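Local coordinates for Blr3880 protein (Bradyrhizobium japonicum, PDB 2OOD) that probably catalyses the zinc-dependent hydrolytic deamination of guanine to xanthine and ammonia, the step that commits guanine to breakdown, at residues 73-78 with 407-412; 132-137 with 403-408; 376-381 with 442-447. All coordinates share one frame; numbering follows the deposited sequence.

Contact 1: 73-78 with 407-412; sequences PGFIDG and VALDPN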
# COMPACT_ATOMS: atom_id res chain seq x y z
N PRO A 73 -13.46 18.17 2.82
CA PRO A 73 -12.47 19.24 2.96
C PRO A 73 -11.14 18.82 2.34
O PRO A 73 -10.83 17.64 2.26
CB PRO A 73 -12.38 19.43 4.46
CG PRO A 73 -13.76 19.14 4.91
CD PRO A 73 -14.09 17.89 4.13
N GLY A 74 -10.35 19.80 1.91
CA GLY A 74 -9.06 19.48 1.32
C GLY A 74 -8.16 18.75 2.31
O GLY A 74 -8.08 19.14 3.47
N PHE A 75 -7.47 17.71 1.85
CA PHE A 75 -6.61 16.93 2.72
C PHE A 75 -5.39 17.68 3.22
O PHE A 75 -4.73 18.38 2.46
CB PHE A 75 -6.17 15.65 2.02
CG PHE A 75 -7.32 14.82 1.53
CD1 PHE A 75 -8.53 14.79 2.22
CD2 PHE A 75 -7.20 14.04 0.38
CE1 PHE A 75 -9.60 14.02 1.78
CE2 PHE A 75 -8.27 13.26 -0.07
CZ PHE A 75 -9.47 13.25 0.63
N ILE A 76 -5.09 17.54 4.51
CA ILE A 76 -3.94 18.19 5.13
C ILE A 76 -2.84 17.13 5.22
O ILE A 76 -3.06 16.04 5.73
CB ILE A 76 -4.24 18.67 6.58
CG1 ILE A 76 -5.61 19.34 6.66
CG2 ILE A 76 -3.17 19.65 7.02
CD1 ILE A 76 -5.65 20.71 6.07
N ASP A 77 -1.66 17.48 4.74
CA ASP A 77 -0.52 16.58 4.75
C ASP A 77 0.52 17.28 5.62
O ASP A 77 1.11 18.28 5.22
CB ASP A 77 -0.03 16.38 3.30
CG ASP A 77 1.32 15.71 3.20
OD1 ASP A 77 2.25 16.16 3.87
OD2 ASP A 77 1.46 14.76 2.41
N GLY A 78 0.73 16.78 6.83
CA GLY A 78 1.67 17.44 7.72
C GLY A 78 3.13 17.07 7.64
O GLY A 78 3.87 17.37 8.57
N VAL A 407 -12.29 18.82 -1.96
CA VAL A 407 -12.07 17.79 -2.96
C VAL A 407 -13.34 17.04 -3.30
O VAL A 407 -14.13 16.71 -2.42
CB VAL A 407 -11.01 16.76 -2.46
CG1 VAL A 407 -10.94 15.58 -3.39
CG2 VAL A 407 -9.64 17.42 -2.36
N ALA A 408 -13.55 16.78 -4.58
CA ALA A 408 -14.71 16.03 -5.00
C ALA A 408 -14.23 14.61 -5.24
O ALA A 408 -13.47 14.35 -6.18
CB ALA A 408 -15.29 16.63 -6.27
N LEU A 409 -14.66 13.69 -4.38
CA LEU A 409 -14.27 12.29 -4.48
C LEU A 409 -15.24 11.48 -5.31
O LEU A 409 -16.46 11.64 -5.19
CB LEU A 409 -14.18 11.66 -3.09
CG LEU A 409 -13.12 12.14 -2.10
CD1 LEU A 409 -13.32 11.42 -0.79
CD2 LEU A 409 -11.72 11.89 -2.63
N ASP A 410 -14.70 10.62 -6.16
CA ASP A 410 -15.53 9.75 -6.98
C ASP A 410 -15.39 8.38 -6.33
O ASP A 410 -14.41 7.67 -6.57
CB ASP A 410 -15.02 9.70 -8.42
CG ASP A 410 -15.82 8.75 -9.29
OD1 ASP A 410 -16.76 8.10 -8.76
OD2 ASP A 410 -15.52 8.65 -10.49
N PRO A 411 -16.37 7.99 -5.51
CA PRO A 411 -16.31 6.69 -4.83
C PRO A 411 -16.09 5.47 -5.73
O PRO A 411 -15.74 4.41 -5.25
CB PRO A 411 -17.64 6.63 -4.06
CG PRO A 411 -18.54 7.53 -4.84
CD PRO A 411 -17.64 8.67 -5.22
N ASN A 412 -16.29 5.64 -7.04
CA ASN A 412 -16.11 4.53 -7.96
C ASN A 412 -14.72 4.45 -8.58
O ASN A 412 -14.41 3.51 -9.31
CB ASN A 412 -17.15 4.58 -9.08
CG ASN A 412 -18.52 4.09 -8.62
OD1 ASN A 412 -18.64 2.99 -8.08
ND2 ASN A 412 -19.55 4.90 -8.84

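Contact 2: 132-137 with 403-408; sequences TTTCQA and EADFVA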
# COMPACT_ATOMS: atom_id res chain seq x y z
N THR A 132 -4.42 16.80 -1.88
CA THR A 132 -3.82 17.62 -0.82
C THR A 132 -3.82 19.09 -1.20
O THR A 132 -3.26 19.46 -2.23
CB THR A 132 -2.36 17.22 -0.54
OG1 THR A 132 -2.31 15.87 -0.06
CG2 THR A 132 -1.75 18.13 0.51
N THR A 133 -4.44 19.91 -0.37
CA THR A 133 -4.50 21.34 -0.62
C THR A 133 -3.60 22.12 0.33
O THR A 133 -3.24 23.26 0.05
CB THR A 133 -5.94 21.87 -0.48
OG1 THR A 133 -6.45 21.53 0.81
CG2 THR A 133 -6.82 21.26 -1.53
N THR A 134 -3.24 21.51 1.46
CA THR A 134 -2.38 22.15 2.46
C THR A 134 -1.32 21.16 2.94
O THR A 134 -1.62 19.99 3.17
CB THR A 134 -3.19 22.64 3.68
OG1 THR A 134 -4.21 23.55 3.25
CG2 THR A 134 -2.28 23.33 4.68
N CYS A 135 -0.09 21.63 3.09
CA CYS A 135 1.00 20.76 3.54
C CYS A 135 2.09 21.48 4.32
O CYS A 135 2.31 22.68 4.13
CB CYS A 135 1.63 20.06 2.33
SG CYS A 135 2.65 21.15 1.29
N GLN A 136 2.76 20.75 5.20
CA GLN A 136 3.86 21.29 5.98
C GLN A 136 5.08 20.65 5.32
O GLN A 136 5.33 19.47 5.50
CB GLN A 136 3.76 20.87 7.44
CG GLN A 136 4.92 21.34 8.29
CD GLN A 136 4.65 21.19 9.76
OE1 GLN A 136 4.20 20.14 10.21
NE2 GLN A 136 4.92 22.23 10.53
N ALA A 137 5.82 21.44 4.55
CA ALA A 137 6.95 20.92 3.81
C ALA A 137 8.37 21.20 4.27
O ALA A 137 8.71 22.29 4.73
CB ALA A 137 6.83 21.35 2.36
N GLU A 403 -11.49 28.86 5.15
CA GLU A 403 -11.09 28.95 3.77
C GLU A 403 -11.67 27.75 3.01
O GLU A 403 -11.72 26.64 3.52
CB GLU A 403 -9.57 29.01 3.71
CG GLU A 403 -9.05 30.05 4.70
CD GLU A 403 -7.56 30.27 4.62
OE1 GLU A 403 -6.81 29.28 4.57
OE2 GLU A 403 -7.14 31.45 4.61
N ALA A 404 -12.15 28.00 1.79
CA ALA A 404 -12.79 26.97 1.00
C ALA A 404 -11.91 26.07 0.15
O ALA A 404 -11.87 26.21 -1.07
CB ALA A 404 -13.86 27.60 0.13
N ASP A 405 -11.18 25.15 0.78
CA ASP A 405 -10.36 24.20 0.04
C ASP A 405 -11.15 22.91 0.11
O ASP A 405 -11.60 22.53 1.18
CB ASP A 405 -9.00 23.98 0.73
CG ASP A 405 -8.12 25.20 0.68
OD1 ASP A 405 -8.47 26.15 -0.05
OD2 ASP A 405 -7.07 25.22 1.36
N PHE A 406 -11.37 22.24 -1.02
CA PHE A 406 -12.12 21.00 -0.96
C PHE A 406 -11.84 20.06 -2.11
O PHE A 406 -11.24 20.44 -3.11
CB PHE A 406 -13.62 21.28 -0.83
CG PHE A 406 -14.18 22.18 -1.90
CD1 PHE A 406 -14.78 21.65 -3.04
CD2 PHE A 406 -14.12 23.57 -1.76
CE1 PHE A 406 -15.30 22.49 -4.03
CE2 PHE A 406 -14.64 24.41 -2.75
CZ PHE A 406 -15.23 23.87 -3.88
N VAL A 407 -12.29 18.82 -1.96
CA VAL A 407 -12.07 17.79 -2.96
C VAL A 407 -13.34 17.04 -3.30
O VAL A 407 -14.13 16.71 -2.42
CB VAL A 407 -11.01 16.76 -2.46
CG1 VAL A 407 -10.94 15.58 -3.39
CG2 VAL A 407 -9.64 17.42 -2.36
N ALA A 408 -13.55 16.78 -4.58
CA ALA A 408 -14.71 16.03 -5.00
C ALA A 408 -14.23 14.61 -5.24
O ALA A 408 -13.47 14.35 -6.18
CB ALA A 408 -15.29 16.63 -6.27
O HOH W 1 -4.67 25.69 0.34
O HOH W 2 -6.98 22.88 2.88

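Contact 3: 376-381 with 442-447; sequences RGFWSV and FAVMMV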
# COMPACT_ATOMS: atom_id res chain seq x y z
N ARG A 376 -12.45 7.98 11.63
CA ARG A 376 -11.17 8.35 12.22
C ARG A 376 -10.13 8.72 11.17
O ARG A 376 -9.37 9.68 11.33
CB ARG A 376 -10.64 7.19 13.07
CG ARG A 376 -11.42 6.90 14.34
CD ARG A 376 -10.97 5.61 14.99
NE ARG A 376 -11.57 5.43 16.31
CZ ARG A 376 -11.41 4.34 17.06
NH1 ARG A 376 -10.68 3.34 16.62
NH2 ARG A 376 -11.98 4.26 18.26
N GLY A 377 -10.10 7.95 10.09
CA GLY A 377 -9.14 8.21 9.03
C GLY A 377 -9.34 9.53 8.32
O GLY A 377 -8.39 10.27 8.09
N PHE A 378 -10.58 9.82 7.95
CA PHE A 378 -10.88 11.06 7.26
C PHE A 378 -10.92 12.29 8.13
O PHE A 378 -10.81 13.41 7.63
CB PHE A 378 -12.17 10.90 6.47
CG PHE A 378 -11.94 10.32 5.12
CD1 PHE A 378 -11.33 11.08 4.13
CD2 PHE A 378 -12.25 8.99 4.86
CE1 PHE A 378 -11.02 10.52 2.90
CE2 PHE A 378 -11.94 8.42 3.62
CZ PHE A 378 -11.32 9.20 2.65
N TRP A 379 -11.08 12.09 9.43
CA TRP A 379 -11.06 13.21 10.36
C TRP A 379 -9.58 13.57 10.48
O TRP A 379 -9.22 14.74 10.54
CB TRP A 379 -11.60 12.78 11.72
CG TRP A 379 -11.39 13.81 12.81
CD1 TRP A 379 -12.16 14.91 13.06
CD2 TRP A 379 -10.31 13.85 13.76
NE1 TRP A 379 -11.63 15.63 14.11
CE2 TRP A 379 -10.50 15.00 14.56
CE3 TRP A 379 -9.21 13.03 14.02
CZ2 TRP A 379 -9.63 15.34 15.59
CZ3 TRP A 379 -8.34 13.37 15.05
CH2 TRP A 379 -8.56 14.52 15.82
N SER A 380 -8.72 12.55 10.50
CA SER A 380 -7.27 12.74 10.62
C SER A 380 -6.62 13.48 9.47
O SER A 380 -5.63 14.17 9.67
CB SER A 380 -6.57 11.39 10.80
OG SER A 380 -6.78 10.87 12.09
N VAL A 381 -7.14 13.33 8.25
CA VAL A 381 -6.56 14.02 7.11
C VAL A 381 -7.24 15.36 6.84
O VAL A 381 -6.93 16.04 5.86
CB VAL A 381 -6.62 13.15 5.83
CG1 VAL A 381 -5.84 11.86 6.05
CG2 VAL A 381 -8.06 12.84 5.48
N PHE A 442 -14.58 4.41 3.22
CA PHE A 442 -13.65 3.39 3.64
C PHE A 442 -13.21 2.62 2.40
O PHE A 442 -12.09 2.12 2.34
CB PHE A 442 -14.27 2.42 4.64
CG PHE A 442 -13.27 1.50 5.28
CD1 PHE A 442 -12.37 1.98 6.23
CD2 PHE A 442 -13.18 0.16 4.91
CE1 PHE A 442 -11.38 1.15 6.79
CE2 PHE A 442 -12.20 -0.67 5.46
CZ PHE A 442 -11.31 -0.17 6.39
N ALA A 443 -14.09 2.52 1.42
CA ALA A 443 -13.76 1.82 0.19
C ALA A 443 -12.81 2.69 -0.63
O ALA A 443 -11.99 2.18 -1.39
CB ALA A 443 -15.01 1.52 -0.60
N VAL A 444 -12.92 4.01 -0.49
CA VAL A 444 -12.04 4.92 -1.20
C VAL A 444 -10.63 4.69 -0.67
O VAL A 444 -9.68 4.53 -1.45
CB VAL A 444 -12.42 6.39 -0.96
CG1 VAL A 444 -11.27 7.29 -1.34
CG2 VAL A 444 -13.63 6.74 -1.79
N MSE A 445 -10.51 4.65 0.65
CA MSE A 445 -9.24 4.43 1.36
C MSE A 445 -8.56 3.11 1.01
O MSE A 445 -7.40 3.08 0.60
CB MSE A 445 -9.46 4.39 2.87
CG MSE A 445 -9.67 5.70 3.59
SE MSE A 445 -10.11 5.29 5.46
CE MSE A 445 -10.13 7.09 6.20
N MSE A 446 -9.29 2.01 1.21
CA MSE A 446 -8.75 0.67 1.02
C MSE A 446 -8.83 0.02 -0.36
O MSE A 446 -7.94 -0.75 -0.72
CB MSE A 446 -9.38 -0.28 2.04
CG MSE A 446 -9.46 0.27 3.46
SE MSE A 446 -7.75 0.89 4.18
CE MSE A 446 -6.73 -0.78 4.04
N VAL A 447 -9.89 0.28 -1.12
CA VAL A 447 -10.00 -0.34 -2.43
C VAL A 447 -9.58 0.57 -3.58
O VAL A 447 -9.21 0.09 -4.65
CB VAL A 447 -11.43 -0.85 -2.70
CG1 VAL A 447 -11.46 -1.66 -3.97
CG2 VAL A 447 -11.90 -1.67 -1.54

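Contact 1: 73-78 with 407-412
The one ring in this contact, Phe75, is met at its far corner: CZ lies 4.2 Å from Leu409 CD2, a methyl that comes in obliquely, neither squarely over a face nor at the edge. The two side chains reach for each other from opposite directions. Phe75 keeps CG beside its backbone N (chi1 -55°), which swings the end of the ring toward Leu409. Around the same ring pack Val381 and, from helix 335-352, Met335 and Ile336. Two residues before Leu409, Val407 points toward 73-78 and sets CG2 4.3 Å from Gly74 CA.

Strand 70-81, which leads to the zinc ligands His79 and His81 in the amidohydrolase barrel, here passes strand 406-409, its antiparallel neighbour. The backbone bond that Gly74 shares with Asp405 lies just before residues 407-412. Beyond the strand, Asp410 OD1 accepts from Asn412 N at 3.0 Å, closing an Asx turn.

No hydrogen bond joins the two segments directly; their contact is buried and apolar, so shape and burial rather than directed bonds hold these side chains together.

Contact 2: 132-137 with 403-408
Thr133 and Asp405 meet where the parallel barrel of the amidohydrolase fold adjoins the strands that flank it: 132-138 is a barrel strand beside 70-81, whereas residues 403-408 lead into strand 406-409, which pairs antiparallel with both 70-81 and 453-458. The zinc site is some way off, with the side chain of Thr134 about 12 Å from that of His79.

Direct contact is by packing. Asp405 CB sits 3.5 Å from Thr133 OG1, the two side chains being turned slantwise to each other. Thr134 comes across the aspartate at roughly a right angle, and its OG1 stays 3.8 Å from Asp405 OD2, too long for a hydrogen bond.

Water supplies the polar link. One molecule donates to Thr133 O and to Asp405 OD2; a second donates to OD2 while also bonding both threonine hydroxyls. The chi1 of 56° at Thr133 places OG1 between the backbone N and the carbonyl carbon, from where it can share this second water with Thr134.

The charged partner lies outside the two segments. Arg198 forms salt bridges to Asp405 OD2 and Glu403 OE1, and Met459 N bonds Asp405 OD1, so both carboxylate oxygens are engaged; the arginine probably favours the ionised form. With an alanine here, Arg198 would probably lose one of its two carboxylate partners, and both waters their acceptor on this side.

The first of those waters lies 2.8 Å from Thr133 O and 2.6 Å from Asp405 OD2, joining a backbone carbonyl of the barrel strand to the carboxylate.

Contact 3: 376-381 with 442-447
The segments 376-380 and 442-447, taken from helices 374-380 and 434-447, pass almost at right angles, 85° between their directions, with their axes 11.0 Å apart, and Gly377 and Phe442 bring their CA atoms to 8.5 Å. Met445, a selenomethionine in the crystal, reaches across between the two helices. With chi2 and chi3 both near 174° the chain runs straight, carrying CE to Gly377 and the Phe378 ring, though the exact place of this methyl is doubtful. Further back, Met445 CG lies 3.5 Å from Phe378 CE2. The selenium is 5.0 Å from the ring centroid and oblique to it, a Met-aromatic contact. Val444 takes the ring from another direction, with CG1 near the ring plane, 4.4 Å from CZ at the edge.

This is helix-to-helix packing against the amidohydrolase barrel, since Phe378 also rests on Phe75 of strand 70-81, and Leu339 of helix 335-352 touches Met445. Within 376-381, Ser380 OG donates to Arg376 O at 2.9 Å; the serine N reaches that same oxygen from the opposite face of the carbonyl plane, so two bonds grip it. Helix 434-447 also faces the dimer partner: Tyr91 of the second subunit meets the Phe442 ring edge-to-face, and Asn331 of that subunit bonds Met446 O. One face of the Phe442 ring carries Met446 CG, 3.4 Å above the plane and offset toward the rim.

How the contacts relate
From the N terminus, strand 70-81 comes first, then barrel strand 132-138, helix 374-380, strand 406-409 and finally helix 434-447. Contact 1 closes the long loop from 73-78 to 407-412; the shorter loop of contact 2, from 132-137 to 403-408, starts inside it and ends on the same strand, sharing Val407 and Ala408. Contact 3 starts inside both loops and ends past them, crossing each. Contacts 1 and 2 touch through the paired barrel strands, where Asp77 N lies 3.0 Å from Thr134 O. Contacts 1 and 3 meet where Ile76 N probably hydrogen-bonds Val381 O. Together they tie the start of the barrel to its flanking strands and to helices 374-380 and 434-447.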